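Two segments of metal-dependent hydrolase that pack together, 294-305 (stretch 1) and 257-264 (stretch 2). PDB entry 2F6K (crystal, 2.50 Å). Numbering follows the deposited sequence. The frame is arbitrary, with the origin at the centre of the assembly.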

ATOM      1  N   GLN A 294       1.563  22.374  38.032  1.00 38.91           N
ATOM      2  CA  GLN A 294       1.700  23.797  37.759  1.00 37.68           C
ATOM      3  C   GLN A 294       2.553  24.027  36.507  1.00 36.16           C
ATOM      4  O   GLN A 294       2.260  24.916  35.707  1.00 35.02           O
ATOM      5  CB  GLN A 294       2.362  24.472  38.961  1.00 40.30           C
ATOM      6  CG  GLN A 294       2.343  25.991  38.930  1.00 43.19           C
ATOM      7  CD  GLN A 294       0.932  26.571  38.864  1.00 48.68           C
ATOM      8  OE1 GLN A 294      -0.062  25.852  38.971  1.00 49.98           O
ATOM      9  NE2 GLN A 294       0.844  27.882  38.685  1.00 48.78           N
ATOM     10  N   ALA A 295       3.605  23.225  36.350  1.00 34.18           N
ATOM     11  CA  ALA A 295       4.513  23.346  35.205  1.00 33.66           C
ATOM     12  C   ALA A 295       3.820  22.965  33.905  1.00 34.07           C
ATOM     13  O   ALA A 295       3.896  23.687  32.908  1.00 32.85           O
ATOM     14  CB  ALA A 295       5.735  22.457  35.411  1.00 32.87           C
ATOM     15  N   ILE A 296       3.142  21.825  33.938  1.00 34.17           N
ATOM     16  CA  ILE A 296       2.432  21.303  32.786  1.00 34.39           C
ATOM     17  C   ILE A 296       1.288  22.205  32.345  1.00 34.99           C
ATOM     18  O   ILE A 296       1.096  22.435  31.156  1.00 35.74           O
ATOM     19  CB  ILE A 296       1.881  19.897  33.089  1.00 31.74           C
ATOM     20  CG1 ILE A 296       3.044  18.922  33.271  1.00 26.55           C
ATOM     21  CG2 ILE A 296       0.961  19.437  31.964  1.00 30.99           C
ATOM     22  CD1 ILE A 296       2.615  17.519  33.594  1.00 26.73           C
ATOM     23  N   PHE A 297       0.543  22.726  33.308  1.00 35.87           N
ATOM     24  CA  PHE A 297      -0.590  23.593  33.013  1.00 36.67           C
ATOM     25  C   PHE A 297      -0.252  25.026  32.613  1.00 34.92           C
ATOM     26  O   PHE A 297      -0.984  25.640  31.831  1.00 34.60           O
ATOM     27  CB  PHE A 297      -1.523  23.658  34.224  1.00 37.84           C
ATOM     28  CG  PHE A 297      -2.486  22.517  34.315  1.00 40.56           C
ATOM     29  CD1 PHE A 297      -2.702  21.875  35.535  1.00 38.30           C
ATOM     30  CD2 PHE A 297      -3.202  22.103  33.196  1.00 41.11           C
ATOM     31  CE1 PHE A 297      -3.614  20.834  35.641  1.00 38.45           C
ATOM     32  CE2 PHE A 297      -4.120  21.059  33.286  1.00 40.69           C
ATOM     33  CZ  PHE A 297      -4.326  20.422  34.513  1.00 39.42           C
ATOM     34  N   TYR A 298       0.841  25.568  33.142  1.00 34.58           N
ATOM     35  CA  TYR A 298       1.158  26.963  32.853  1.00 36.11           C
ATOM     36  C   TYR A 298       2.636  27.347  32.694  1.00 35.98           C
ATOM     37  O   TYR A 298       3.049  27.825  31.637  1.00 34.61           O
ATOM     38  CB  TYR A 298       0.518  27.836  33.947  1.00 32.97           C
ATOM     39  CG  TYR A 298       0.574  29.317  33.684  1.00 33.68           C
ATOM     40  CD1 TYR A 298      -0.382  29.933  32.892  1.00 32.36           C
ATOM     41  CD2 TYR A 298       1.603  30.103  34.208  1.00 34.57           C
ATOM     42  CE1 TYR A 298      -0.318  31.296  32.623  1.00 33.40           C
ATOM     43  CE2 TYR A 298       1.674  31.465  33.943  1.00 32.48           C
ATOM     44  CZ  TYR A 298       0.713  32.053  33.151  1.00 32.79           C
ATOM     45  OH  TYR A 298       0.776  33.400  32.874  1.00 37.76           O
ATOM     46  N   ASP A 299       3.428  27.143  33.738  1.00 34.88           N
ATOM     47  CA  ASP A 299       4.837  27.529  33.699  1.00 35.36           C
ATOM     48  C   ASP A 299       5.622  27.157  32.438  1.00 34.13           C
ATOM     49  O   ASP A 299       6.245  28.019  31.823  1.00 33.44           O
ATOM     50  CB  ASP A 299       5.566  27.007  34.943  1.00 33.01           C
ATOM     51  CG  ASP A 299       4.974  27.557  36.247  1.00 40.04           C
ATOM     52  OD1 ASP A 299       4.349  28.641  36.221  1.00 39.51           O
ATOM     53  OD2 ASP A 299       5.143  26.908  37.302  1.00 43.45           O
ATOM     54  N   ASN A 300       5.601  25.889  32.046  1.00 34.44           N
ATOM     55  CA  ASN A 300       6.345  25.482  30.865  1.00 35.21           C
ATOM     56  C   ASN A 300       5.935  26.245  29.607  1.00 35.69           C
ATOM     57  O   ASN A 300       6.798  26.744  28.879  1.00 33.57           O
ATOM     58  CB  ASN A 300       6.221  23.975  30.657  1.00 34.83           C
ATOM     59  CG  ASN A 300       6.856  23.194  31.790  1.00 38.00           C
ATOM     60  OD1 ASN A 300       7.662  23.741  32.542  1.00 35.71           O
ATOM     61  ND2 ASN A 300       6.508  21.918  31.916  1.00 35.01           N
ATOM     62  N   ALA A 301       4.634  26.348  29.355  1.00 35.81           N
ATOM     63  CA  ALA A 301       4.152  27.076  28.186  1.00 37.92           C
ATOM     64  C   ALA A 301       4.619  28.527  28.269  1.00 39.19           C
ATOM     65  O   ALA A 301       5.240  29.057  27.344  1.00 40.60           O
ATOM     66  CB  ALA A 301       2.632  27.028  28.128  1.00 33.69           C
ATOM     67  N   HIS A 302       4.313  29.161  29.397  1.00 41.34           N
ATOM     68  CA  HIS A 302       4.676  30.550  29.627  1.00 41.10           C
ATOM     69  C   HIS A 302       6.153  30.841  29.375  1.00 41.43           C
ATOM     70  O   HIS A 302       6.490  31.848  28.748  1.00 40.40           O
ATOM     71  CB  HIS A 302       4.328  30.957  31.054  1.00 42.41           C
ATOM     72  CG  HIS A 302       4.621  32.393  31.354  1.00 47.46           C
ATOM     73  ND1 HIS A 302       3.938  33.430  30.754  1.00 48.46           N
ATOM     74  CD2 HIS A 302       5.546  32.966  32.160  1.00 46.43           C
ATOM     75  CE1 HIS A 302       4.432  34.581  31.178  1.00 49.01           C
ATOM     76  NE2 HIS A 302       5.409  34.326  32.032  1.00 49.21           N
ATOM     77  N   ARG A 303       7.029  29.970  29.871  1.00 40.54           N
ATOM     78  CA  ARG A 303       8.466  30.159  29.701  1.00 41.87           C
ATOM     79  C   ARG A 303       8.837  30.095  28.230  1.00 43.59           C
ATOM     80  O   ARG A 303       9.651  30.883  27.745  1.00 44.91           O
ATOM     81  CB  ARG A 303       9.238  29.089  30.472  1.00 41.23           C
ATOM     82  CG  ARG A 303      10.741  29.259  30.416  1.00 43.05           C
ATOM     83  CD  ARG A 303      11.456  28.138  31.142  1.00 43.53           C
ATOM     84  NE  ARG A 303      10.977  27.987  32.513  1.00 49.11           N
ATOM     85  CZ  ARG A 303      10.185  27.000  32.929  1.00 51.28           C
ATOM     86  NH1 ARG A 303       9.775  26.067  32.079  1.00 49.97           N
ATOM     87  NH2 ARG A 303       9.813  26.935  34.201  1.00 46.67           N
ATOM     88  N   LEU A 304       8.220  29.152  27.525  1.00 42.93           N
ATOM     89  CA  LEU A 304       8.459  28.956  26.103  1.00 40.51           C
ATOM     90  C   LEU A 304       7.927  30.121  25.274  1.00 40.35           C
ATOM     91  O   LEU A 304       8.522  30.485  24.264  1.00 41.92           O
ATOM     92  CB  LEU A 304       7.804  27.647  25.651  1.00 41.18           C
ATOM     93  CG  LEU A 304       7.956  27.164  24.208  1.00 41.61           C
ATOM     94  CD1 LEU A 304       9.403  26.793  23.913  1.00 41.91           C
ATOM     95  CD2 LEU A 304       7.054  25.955  24.014  1.00 43.79           C
ATOM     96  N   LEU A 305       6.810  30.706  25.695  1.00 37.31           N
ATOM     97  CA  LEU A 305       6.229  31.830  24.961  1.00 38.87           C
ATOM     98  C   LEU A 305       6.969  33.145  25.174  1.00 40.45           C
ATOM     99  O   LEU A 305       7.096  33.941  24.253  1.00 41.89           O
ATOM    100  CB  LEU A 305       4.760  32.033  25.341  1.00 36.97           C
ATOM    101  CG  LEU A 305       3.729  31.031  24.828  1.00 37.27           C
ATOM    102  CD1 LEU A 305       2.354  31.450  25.307  1.00 36.54           C
ATOM    103  CD2 LEU A 305       3.758  30.983  23.315  1.00 34.21           C
TER
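Stretch 2 (257-264) QPEHLLYG

The contact between residues 257-264 and the helix 294-305 is anchored by the amide of Asn-300, whose CA-to-CB bond points toward stretch 2. Its ND2 donates to Leu-261 O at 2.8 Å, nearly linearly (168°), and to Pro-258 O at 2.9 Å, so one amide nitrogen bridges two carbonyls three residues apart, one of them in the short strand 261-262. Asn-300 OD1 accepts a 3.2 Å hydrogen bond from Arg-303 NH1 one turn along the helix, which helps fix the amide; the same NH1 lies 3.4 Å from Glu-259 CB. A wider pi-type turn at 295-299 interrupts the regular helical pattern. Within it, Ile-296 O accepts a weak bond from Tyr-263 N (2.9 Å, 120°), and Ile-296 CA approaches Leu-261 O at 3.5 Å in a nearly straight CA-H...O contact.

The chain runs across the helix rather than along it; by CA positions Glu-259 lies nearest Asn-300, Leu-262 nearest Ile-296 and Tyr-263 nearest Phe-297. Around the polar centre, Ile-296 CG1 packs on Leu-261 CB (3.9 Å). Leu-262 starts away from the helix but its end returns, CD2 reaching Ala-301 CB and CD1 reaching Leu-304 CD2, both at 4.0 Å. Finally, Phe-297 turns its edge to the Tyr-263 ring face, Phe-297 CE2 lying 3.6 Å from Tyr-263 CD1, with planes at 60°.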

ATOM      1  N   GLN A 257      12.142  16.182  29.731  1.00 35.67           N
ATOM      2  CA  GLN A 257      12.588  17.184  30.678  1.00 37.54           C
ATOM      3  C   GLN A 257      11.317  17.741  31.327  1.00 37.06           C
ATOM      4  O   GLN A 257      10.314  17.974  30.652  1.00 38.23           O
ATOM      5  CB  GLN A 257      13.338  18.294  29.932  1.00 38.45           C
ATOM      6  CG  GLN A 257      14.608  18.774  30.614  1.00 45.38           C
ATOM      7  CD  GLN A 257      15.305  19.875  29.831  1.00 50.30           C
ATOM      8  OE1 GLN A 257      15.766  19.660  28.709  1.00 53.00           O
ATOM      9  NE2 GLN A 257      15.380  21.065  30.421  1.00 54.73           N
ATOM     10  N   PRO A 258      11.341  17.945  32.651  1.00 36.08           N
ATOM     11  CA  PRO A 258      10.197  18.474  33.399  1.00 36.22           C
ATOM     12  C   PRO A 258       9.628  19.776  32.863  1.00 36.02           C
ATOM     13  O   PRO A 258       8.415  19.968  32.864  1.00 38.64           O
ATOM     14  CB  PRO A 258      10.758  18.637  34.806  1.00 34.05           C
ATOM     15  CG  PRO A 258      11.675  17.463  34.910  1.00 33.40           C
ATOM     16  CD  PRO A 258      12.406  17.511  33.571  1.00 36.37           C
ATOM     17  N   GLU A 259      10.501  20.665  32.402  1.00 36.82           N
ATOM     18  CA  GLU A 259      10.084  21.964  31.885  1.00 36.38           C
ATOM     19  C   GLU A 259       9.574  21.915  30.440  1.00 36.41           C
ATOM     20  O   GLU A 259       9.087  22.922  29.915  1.00 35.47           O
ATOM     21  CB  GLU A 259      11.247  22.960  31.967  1.00 39.87           C
ATOM     22  CG  GLU A 259      12.042  22.960  33.280  1.00 45.14           C
ATOM     23  CD  GLU A 259      12.801  21.652  33.525  1.00 52.75           C
ATOM     24  OE1 GLU A 259      13.184  20.979  32.536  1.00 51.01           O
ATOM     25  OE2 GLU A 259      13.027  21.310  34.711  1.00 54.24           O
ATOM     26  N   HIS A 260       9.675  20.754  29.796  1.00 34.76           N
ATOM     27  CA  HIS A 260       9.232  20.634  28.406  1.00 33.49           C
ATOM     28  C   HIS A 260       7.885  19.944  28.213  1.00 32.79           C
ATOM     29  O   HIS A 260       7.561  19.511  27.104  1.00 31.45           O
ATOM     30  CB  HIS A 260      10.298  19.914  27.566  1.00 32.65           C
ATOM     31  CG  HIS A 260      11.532  20.728  27.322  1.00 37.27           C
ATOM     32  ND1 HIS A 260      12.552  20.304  26.494  1.00 39.17           N
ATOM     33  CD2 HIS A 260      11.912  21.939  27.796  1.00 33.58           C
ATOM     34  CE1 HIS A 260      13.505  21.220  26.468  1.00 36.33           C
ATOM     35  NE2 HIS A 260      13.141  22.221  27.251  1.00 37.48           N
ATOM     36  N   LEU A 261       7.099  19.846  29.279  1.00 30.46           N
ATOM     37  CA  LEU A 261       5.790  19.210  29.199  1.00 30.66           C
ATOM     38  C   LEU A 261       4.711  20.282  29.126  1.00 31.74           C
ATOM     39  O   LEU A 261       4.607  21.130  30.008  1.00 34.38           O
ATOM     40  CB  LEU A 261       5.576  18.305  30.411  1.00 32.82           C
ATOM     41  CG  LEU A 261       6.608  17.177  30.528  1.00 33.12           C
ATOM     42  CD1 LEU A 261       6.453  16.495  31.876  1.00 32.26           C
ATOM     43  CD2 LEU A 261       6.438  16.188  29.378  1.00 29.42           C
ATOM     44  N   LEU A 262       3.906  20.241  28.071  1.00 31.80           N
ATOM     45  CA  LEU A 262       2.868  21.242  27.874  1.00 30.42           C
ATOM     46  C   LEU A 262       1.460  20.669  27.896  1.00 30.86           C
ATOM     47  O   LEU A 262       1.213  19.589  27.371  1.00 32.05           O
ATOM     48  CB  LEU A 262       3.102  21.939  26.539  1.00 30.18           C
ATOM     49  CG  LEU A 262       4.498  22.531  26.341  1.00 32.08           C
ATOM     50  CD1 LEU A 262       4.688  22.894  24.873  1.00 31.69           C
ATOM     51  CD2 LEU A 262       4.664  23.757  27.228  1.00 28.77           C
ATOM     52  N   TYR A 263       0.536  21.405  28.499  1.00 30.26           N
ATOM     53  CA  TYR A 263      -0.851  20.978  28.564  1.00 29.51           C
ATOM     54  C   TYR A 263      -1.507  21.113  27.195  1.00 32.06           C
ATOM     55  O   TYR A 263      -1.141  21.994  26.413  1.00 33.69           O
ATOM     56  CB  TYR A 263      -1.632  21.842  29.554  1.00 28.54           C
ATOM     57  CG  TYR A 263      -3.122  21.611  29.476  1.00 28.70           C
ATOM     58  CD1 TYR A 263      -3.675  20.378  29.825  1.00 31.43           C
ATOM     59  CD2 TYR A 263      -3.977  22.610  29.032  1.00 28.31           C
ATOM     60  CE1 TYR A 263      -5.047  20.151  29.728  1.00 31.79           C
ATOM     61  CE2 TYR A 263      -5.344  22.392  28.936  1.00 28.07           C
ATOM     62  CZ  TYR A 263      -5.870  21.165  29.285  1.00 30.09           C
ATOM     63  OH  TYR A 263      -7.225  20.958  29.209  1.00 33.69           O
ATOM     64  N   GLY A 264      -2.487  20.249  26.927  1.00 32.57           N
ATOM     65  CA  GLY A 264      -3.227  20.279  25.674  1.00 30.87           C
ATOM     66  C   GLY A 264      -4.615  19.686  25.896  1.00 33.09           C
ATOM     67  O   GLY A 264      -4.757  18.705  26.631  1.00 31.45           O
TER